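Local coordinates for protein beta-glycosidase (Bacteroides caccae, PDB 6T2R) that acts as an endo-acting O-glycanase of glycoside hydrolase family 16, used by a human gut bacterium to start mucin breakdown, at residues A[232-237]-A[251-256]; A[35-40]-A[68-73]. One frame throughout, in Å; residues are numbered along the deposited sequence.

Contact 1: residues A[232-237]-A[251-256]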
# COMPACT_ATOMS: atom_id res chain seq x y z
N ILE A 232 2.98 -3.91 -0.27
CA ILE A 232 2.27 -4.23 -1.54
C ILE A 232 1.91 -5.70 -1.47
O ILE A 232 2.86 -6.51 -1.32
CB ILE A 232 3.12 -3.92 -2.78
CG1 ILE A 232 3.62 -2.48 -2.79
CG2 ILE A 232 2.29 -4.26 -4.02
CD1 ILE A 232 4.62 -2.13 -3.86
N ASP A 233 0.63 -6.06 -1.48
CA ASP A 233 0.31 -7.47 -1.18
C ASP A 233 -1.08 -7.80 -1.67
O ASP A 233 -1.99 -6.97 -1.51
CB ASP A 233 0.48 -7.77 0.32
CG ASP A 233 -0.54 -7.06 1.20
OD1 ASP A 233 -0.39 -5.83 1.40
OD2 ASP A 233 -1.50 -7.73 1.61
N MET A 234 -1.19 -8.98 -2.26
CA MET A 234 -2.45 -9.65 -2.59
C MET A 234 -3.07 -10.09 -1.26
O MET A 234 -2.33 -10.41 -0.29
CB MET A 234 -2.23 -10.84 -3.52
CG MET A 234 -3.50 -11.57 -3.93
SD MET A 234 -4.78 -10.51 -4.60
CE MET A 234 -4.06 -10.00 -6.16
N GLN A 235 -4.40 -10.07 -1.25
CA GLN A 235 -5.23 -10.35 -0.07
C GLN A 235 -6.46 -11.08 -0.61
O GLN A 235 -6.95 -10.72 -1.73
CB GLN A 235 -5.56 -9.03 0.65
CG GLN A 235 -4.34 -8.37 1.26
CD GLN A 235 -4.57 -7.02 1.91
OE1 GLN A 235 -5.64 -6.42 1.87
NE2 GLN A 235 -3.51 -6.52 2.48
N LEU A 236 -6.92 -12.08 0.14
CA LEU A 236 -8.12 -12.88 -0.22
C LEU A 236 -9.01 -13.09 1.02
O LEU A 236 -8.50 -13.63 2.03
CB LEU A 236 -7.66 -14.23 -0.79
CG LEU A 236 -7.18 -14.21 -2.24
CD1 LEU A 236 -6.60 -15.57 -2.64
CD2 LEU A 236 -8.30 -13.80 -3.19
N GLY A 237 -10.27 -12.64 0.94
CA GLY A 237 -11.29 -12.83 1.98
C GLY A 237 -11.16 -11.89 3.18
O GLY A 237 -10.07 -11.30 3.42
N VAL A 251 -5.36 -15.60 -8.97
CA VAL A 251 -5.49 -14.17 -9.33
C VAL A 251 -4.14 -13.50 -9.09
O VAL A 251 -3.40 -13.93 -8.16
CB VAL A 251 -6.64 -13.52 -8.57
CG1 VAL A 251 -6.32 -13.33 -7.10
CG2 VAL A 251 -7.06 -12.22 -9.23
N GLU A 252 -3.81 -12.52 -9.93
CA GLU A 252 -2.55 -11.75 -9.82
C GLU A 252 -2.81 -10.25 -9.72
O GLU A 252 -3.89 -9.79 -10.12
CB GLU A 252 -1.64 -11.87 -11.03
CG GLU A 252 -1.79 -13.12 -11.81
CD GLU A 252 -0.75 -13.18 -12.91
OE1 GLU A 252 -0.08 -14.20 -12.99
OE2 GLU A 252 -0.56 -12.17 -13.59
N MET A 253 -1.84 -9.55 -9.15
CA MET A 253 -1.64 -8.09 -9.33
C MET A 253 -0.24 -7.99 -9.91
O MET A 253 0.61 -8.81 -9.53
CB MET A 253 -1.73 -7.29 -8.04
CG MET A 253 -0.81 -7.78 -6.93
SD MET A 253 -0.96 -6.84 -5.37
CE MET A 253 -1.24 -5.19 -6.05
N GLU A 254 -0.07 -7.10 -10.88
CA GLU A 254 1.22 -6.86 -11.57
C GLU A 254 1.69 -5.47 -11.19
O GLU A 254 0.90 -4.51 -11.32
CB GLU A 254 1.04 -6.94 -13.09
CG GLU A 254 0.06 -8.01 -13.50
CD GLU A 254 -0.26 -7.99 -14.98
OE1 GLU A 254 0.68 -8.16 -15.77
OE2 GLU A 254 -1.47 -7.84 -15.31
N VAL A 255 2.94 -5.38 -10.77
CA VAL A 255 3.53 -4.09 -10.36
C VAL A 255 4.70 -3.77 -11.30
O VAL A 255 5.72 -4.49 -11.29
CB VAL A 255 3.95 -4.14 -8.90
CG1 VAL A 255 4.33 -2.77 -8.39
CG2 VAL A 255 2.85 -4.76 -8.04
N ASP A 256 4.52 -2.68 -12.03
CA ASP A 256 5.51 -2.10 -12.96
C ASP A 256 6.62 -1.42 -12.17
O ASP A 256 7.82 -1.69 -12.49
CB ASP A 256 4.79 -1.15 -13.92
CG ASP A 256 5.61 -0.72 -15.12
OD1 ASP A 256 6.70 -1.28 -15.33
OD2 ASP A 256 5.14 0.20 -15.80
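Met-234, just past the end of strand 228-233, packs against Met-253 of strand 251-263. The two strands run antiparallel but face each other from the two layers of the family 16 beta-sandwich. The methionine CA atoms lie 7.0 Å apart, and no hydrogen bond joins the two segments. The methionine pair is the tight part. In Met-253, CG sits between the backbone N and the carbonyl carbon (chi1 53°), and the next bond is extended (chi2 -178°). This carries the thioether straight across, with SD 3.8 Å from C of Asp-233. Met-234 answers with a bent chain. Its CE folds back over the peptide link between Glu-252 and Met-253, 3.8 Å from N of Met-253, and also touches the Met-253 CG at 4.0 Å. Met-234 SD meets CG1 of Val-251 at 4.1 Å, the two side chains crossing at about a right angle. At one end, CG2 of Ile-232 faces two methyls, CE of Met-253 at 4.2 Å and CG2 of Val-255 at 4.1 Å. Val-112 of strand 108-116 packs on both Ile-232 and Val-255. The other end is looser, with Leu-236 CD2 grazing Val-251 CG1 at 4.4 Å.

The polar groups lie away from this seam. OD1 of Asp-233 takes a hydrogen bond from NE1 of Trp-127, and its OD2 takes a short one from NE2 of Gln-235. On strand 251-263, Glu-252 and Asp-256 are partly exposed. Glu-252 forms a salt bridge with Arg-71 and Asp-256 with Arg-113, while the buried Glu-254 pairs with Arg-115. The side-chain contacts are all apolar, and the two thioethers also lie on backbone of the opposite segment. The cohesion is therefore dispersion and exclusion of water, while directional bonds are made to other parts of the fold.

Contact 2: residues A[35-40]-A[68-73]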
# COMPACT_ATOMS: atom_id res chain seq x y z
N ASP A 35 12.10 1.65 -7.80
CA ASP A 35 12.32 0.23 -8.11
C ASP A 35 11.49 -0.12 -9.36
O ASP A 35 10.26 0.02 -9.30
CB ASP A 35 11.97 -0.61 -6.89
CG ASP A 35 12.48 -2.03 -7.03
OD1 ASP A 35 12.74 -2.40 -8.18
OD2 ASP A 35 12.61 -2.72 -5.97
N ASN A 36 12.16 -0.58 -10.44
CA ASN A 36 11.51 -1.01 -11.71
C ASN A 36 11.38 -2.52 -11.79
O ASN A 36 10.98 -3.01 -12.88
CB ASN A 36 12.25 -0.51 -12.94
CG ASN A 36 11.93 0.95 -13.16
OD1 ASN A 36 10.77 1.32 -13.31
ND2 ASN A 36 12.95 1.78 -13.11
N PHE A 37 11.67 -3.23 -10.69
CA PHE A 37 11.56 -4.72 -10.61
C PHE A 37 12.32 -5.38 -11.79
O PHE A 37 11.76 -6.20 -12.52
CB PHE A 37 10.07 -5.07 -10.54
CG PHE A 37 9.41 -4.50 -9.31
CD1 PHE A 37 9.85 -4.84 -8.05
CD2 PHE A 37 8.38 -3.58 -9.42
CE1 PHE A 37 9.28 -4.27 -6.92
CE2 PHE A 37 7.80 -3.03 -8.30
CZ PHE A 37 8.25 -3.37 -7.04
N ASP A 38 13.58 -5.01 -11.95
CA ASP A 38 14.43 -5.45 -13.08
C ASP A 38 14.99 -6.86 -12.89
O ASP A 38 15.16 -7.53 -13.91
CB ASP A 38 15.63 -4.52 -13.22
CG ASP A 38 15.23 -3.19 -13.77
OD1 ASP A 38 14.21 -3.12 -14.51
OD2 ASP A 38 15.93 -2.24 -13.44
N GLY A 39 15.31 -7.27 -11.65
CA GLY A 39 16.09 -8.50 -11.39
C GLY A 39 15.34 -9.83 -11.60
O GLY A 39 14.15 -9.86 -11.92
N ALA A 40 16.06 -10.91 -11.35
CA ALA A 40 15.52 -12.28 -11.19
C ALA A 40 14.57 -12.33 -9.99
O ALA A 40 13.71 -13.23 -9.96
CB ALA A 40 16.69 -13.22 -11.03
N TYR A 68 4.53 -15.70 -5.95
CA TYR A 68 5.51 -14.66 -6.37
C TYR A 68 6.03 -14.99 -7.77
O TYR A 68 6.25 -16.17 -8.04
CB TYR A 68 6.68 -14.61 -5.40
CG TYR A 68 6.25 -14.30 -4.00
CD1 TYR A 68 5.79 -15.30 -3.16
CD2 TYR A 68 6.27 -13.01 -3.52
CE1 TYR A 68 5.39 -15.03 -1.86
CE2 TYR A 68 5.84 -12.71 -2.24
CZ TYR A 68 5.42 -13.72 -1.40
OH TYR A 68 5.04 -13.42 -0.13
N GLU A 69 6.15 -13.99 -8.63
CA GLU A 69 6.79 -14.13 -9.96
C GLU A 69 7.43 -12.80 -10.37
O GLU A 69 6.89 -11.76 -10.02
CB GLU A 69 5.77 -14.63 -10.97
CG GLU A 69 6.45 -15.15 -12.22
CD GLU A 69 5.51 -15.60 -13.32
OE1 GLU A 69 6.00 -15.76 -14.46
OE2 GLU A 69 4.29 -15.76 -13.03
N MET A 70 8.60 -12.84 -11.01
CA MET A 70 9.13 -11.73 -11.84
C MET A 70 8.89 -12.13 -13.30
O MET A 70 9.28 -13.25 -13.69
CB MET A 70 10.61 -11.47 -11.60
CG MET A 70 10.96 -11.37 -10.16
SD MET A 70 10.11 -9.98 -9.32
CE MET A 70 11.08 -8.61 -9.96
N ARG A 71 8.20 -11.29 -14.07
CA ARG A 71 7.78 -11.60 -15.44
C ARG A 71 7.84 -10.32 -16.27
O ARG A 71 7.08 -9.37 -15.98
CB ARG A 71 6.37 -12.17 -15.40
CG ARG A 71 5.83 -12.45 -16.78
CD ARG A 71 4.63 -13.36 -16.67
NE ARG A 71 3.46 -12.61 -16.32
CZ ARG A 71 2.51 -12.97 -15.46
NH1 ARG A 71 2.57 -14.09 -14.76
NH2 ARG A 71 1.50 -12.15 -15.29
N ASN A 72 8.72 -10.28 -17.26
CA ASN A 72 8.64 -9.22 -18.30
C ASN A 72 9.03 -7.88 -17.65
O ASN A 72 8.39 -6.90 -17.98
CB ASN A 72 7.20 -9.19 -18.86
CG ASN A 72 7.05 -8.52 -20.21
OD1 ASN A 72 8.04 -8.13 -20.84
ND2 ASN A 72 5.82 -8.41 -20.67
N GLY A 73 9.93 -7.87 -16.66
CA GLY A 73 10.26 -6.70 -15.82
C GLY A 73 9.11 -6.21 -14.93
O GLY A 73 9.21 -5.07 -14.47
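Three backbone oxygens gather without a hydrogen bond where Gly-73 meets Asn-36 and Phe-37. Gly-73 O lies 3.1 Å from Asn-36 O and 3.4 Å from Phe-37 O, and all three are acceptors. The motif is a beta-hairpin turn packed against a loop. Strands 68-71 and 74-81 form the hairpin, and Asn-72 and Gly-73 link them, both with positive phi. The loop follows strand 29-35 at the surface of the sandwich.

Met-70 supplies most of the side-chain contact. Its chain bends at chi2 and again at chi3 (-75°), which turns the methyl toward Phe-37. CE reaches CB of Phe-37 at 3.7 Å and the Phe-37 O at 3.6 Å, and it approaches the phenyl ring obliquely. Further up the chain, CG of Met-70 lies 3.3 Å from the carbonyl O of Ala-40. One flexible apolar side chain thus fills the bend from Phe-37 to Ala-40.

The Phe-37 ring leads away from the hairpin turn and into the protein. It is buried against Leu-75, Val-255 and Val-258, while Asp-38 to Ala-40 are exposed. An Asx turn shapes the start of this loop: OD1 of Asp-35 accepts from the backbone N of Phe-37 at 2.9 Å, 33° out of the carboxylate plane, with an N-H...O angle of 160°.

The centres of the two contacts are 14 Å apart, and both reach strand 251-263. Both segments of 35-40/68-73 precede those of 232-237/251-256 in sequence. Contact 1 is buried between the layers of the sandwich, whereas contact 2 lies at the surface. They touch directly. Glu-252 OE2 and Arg-71 NH2 form a salt bridge of 2.7 Å, and CD2 of Phe-37 rests 3.4 Å from the backbone O of Val-255. Strand 74-81, the second arm of the hairpin, also pairs with strand 251-263, which brings strand 68-71 alongside the sheet. The shared strand thus points Val-251, Met-253 and Val-255 to segment 232-237, while outward-facing Glu-252 and the backbone at Val-255 and Asp-256 meet contact 2.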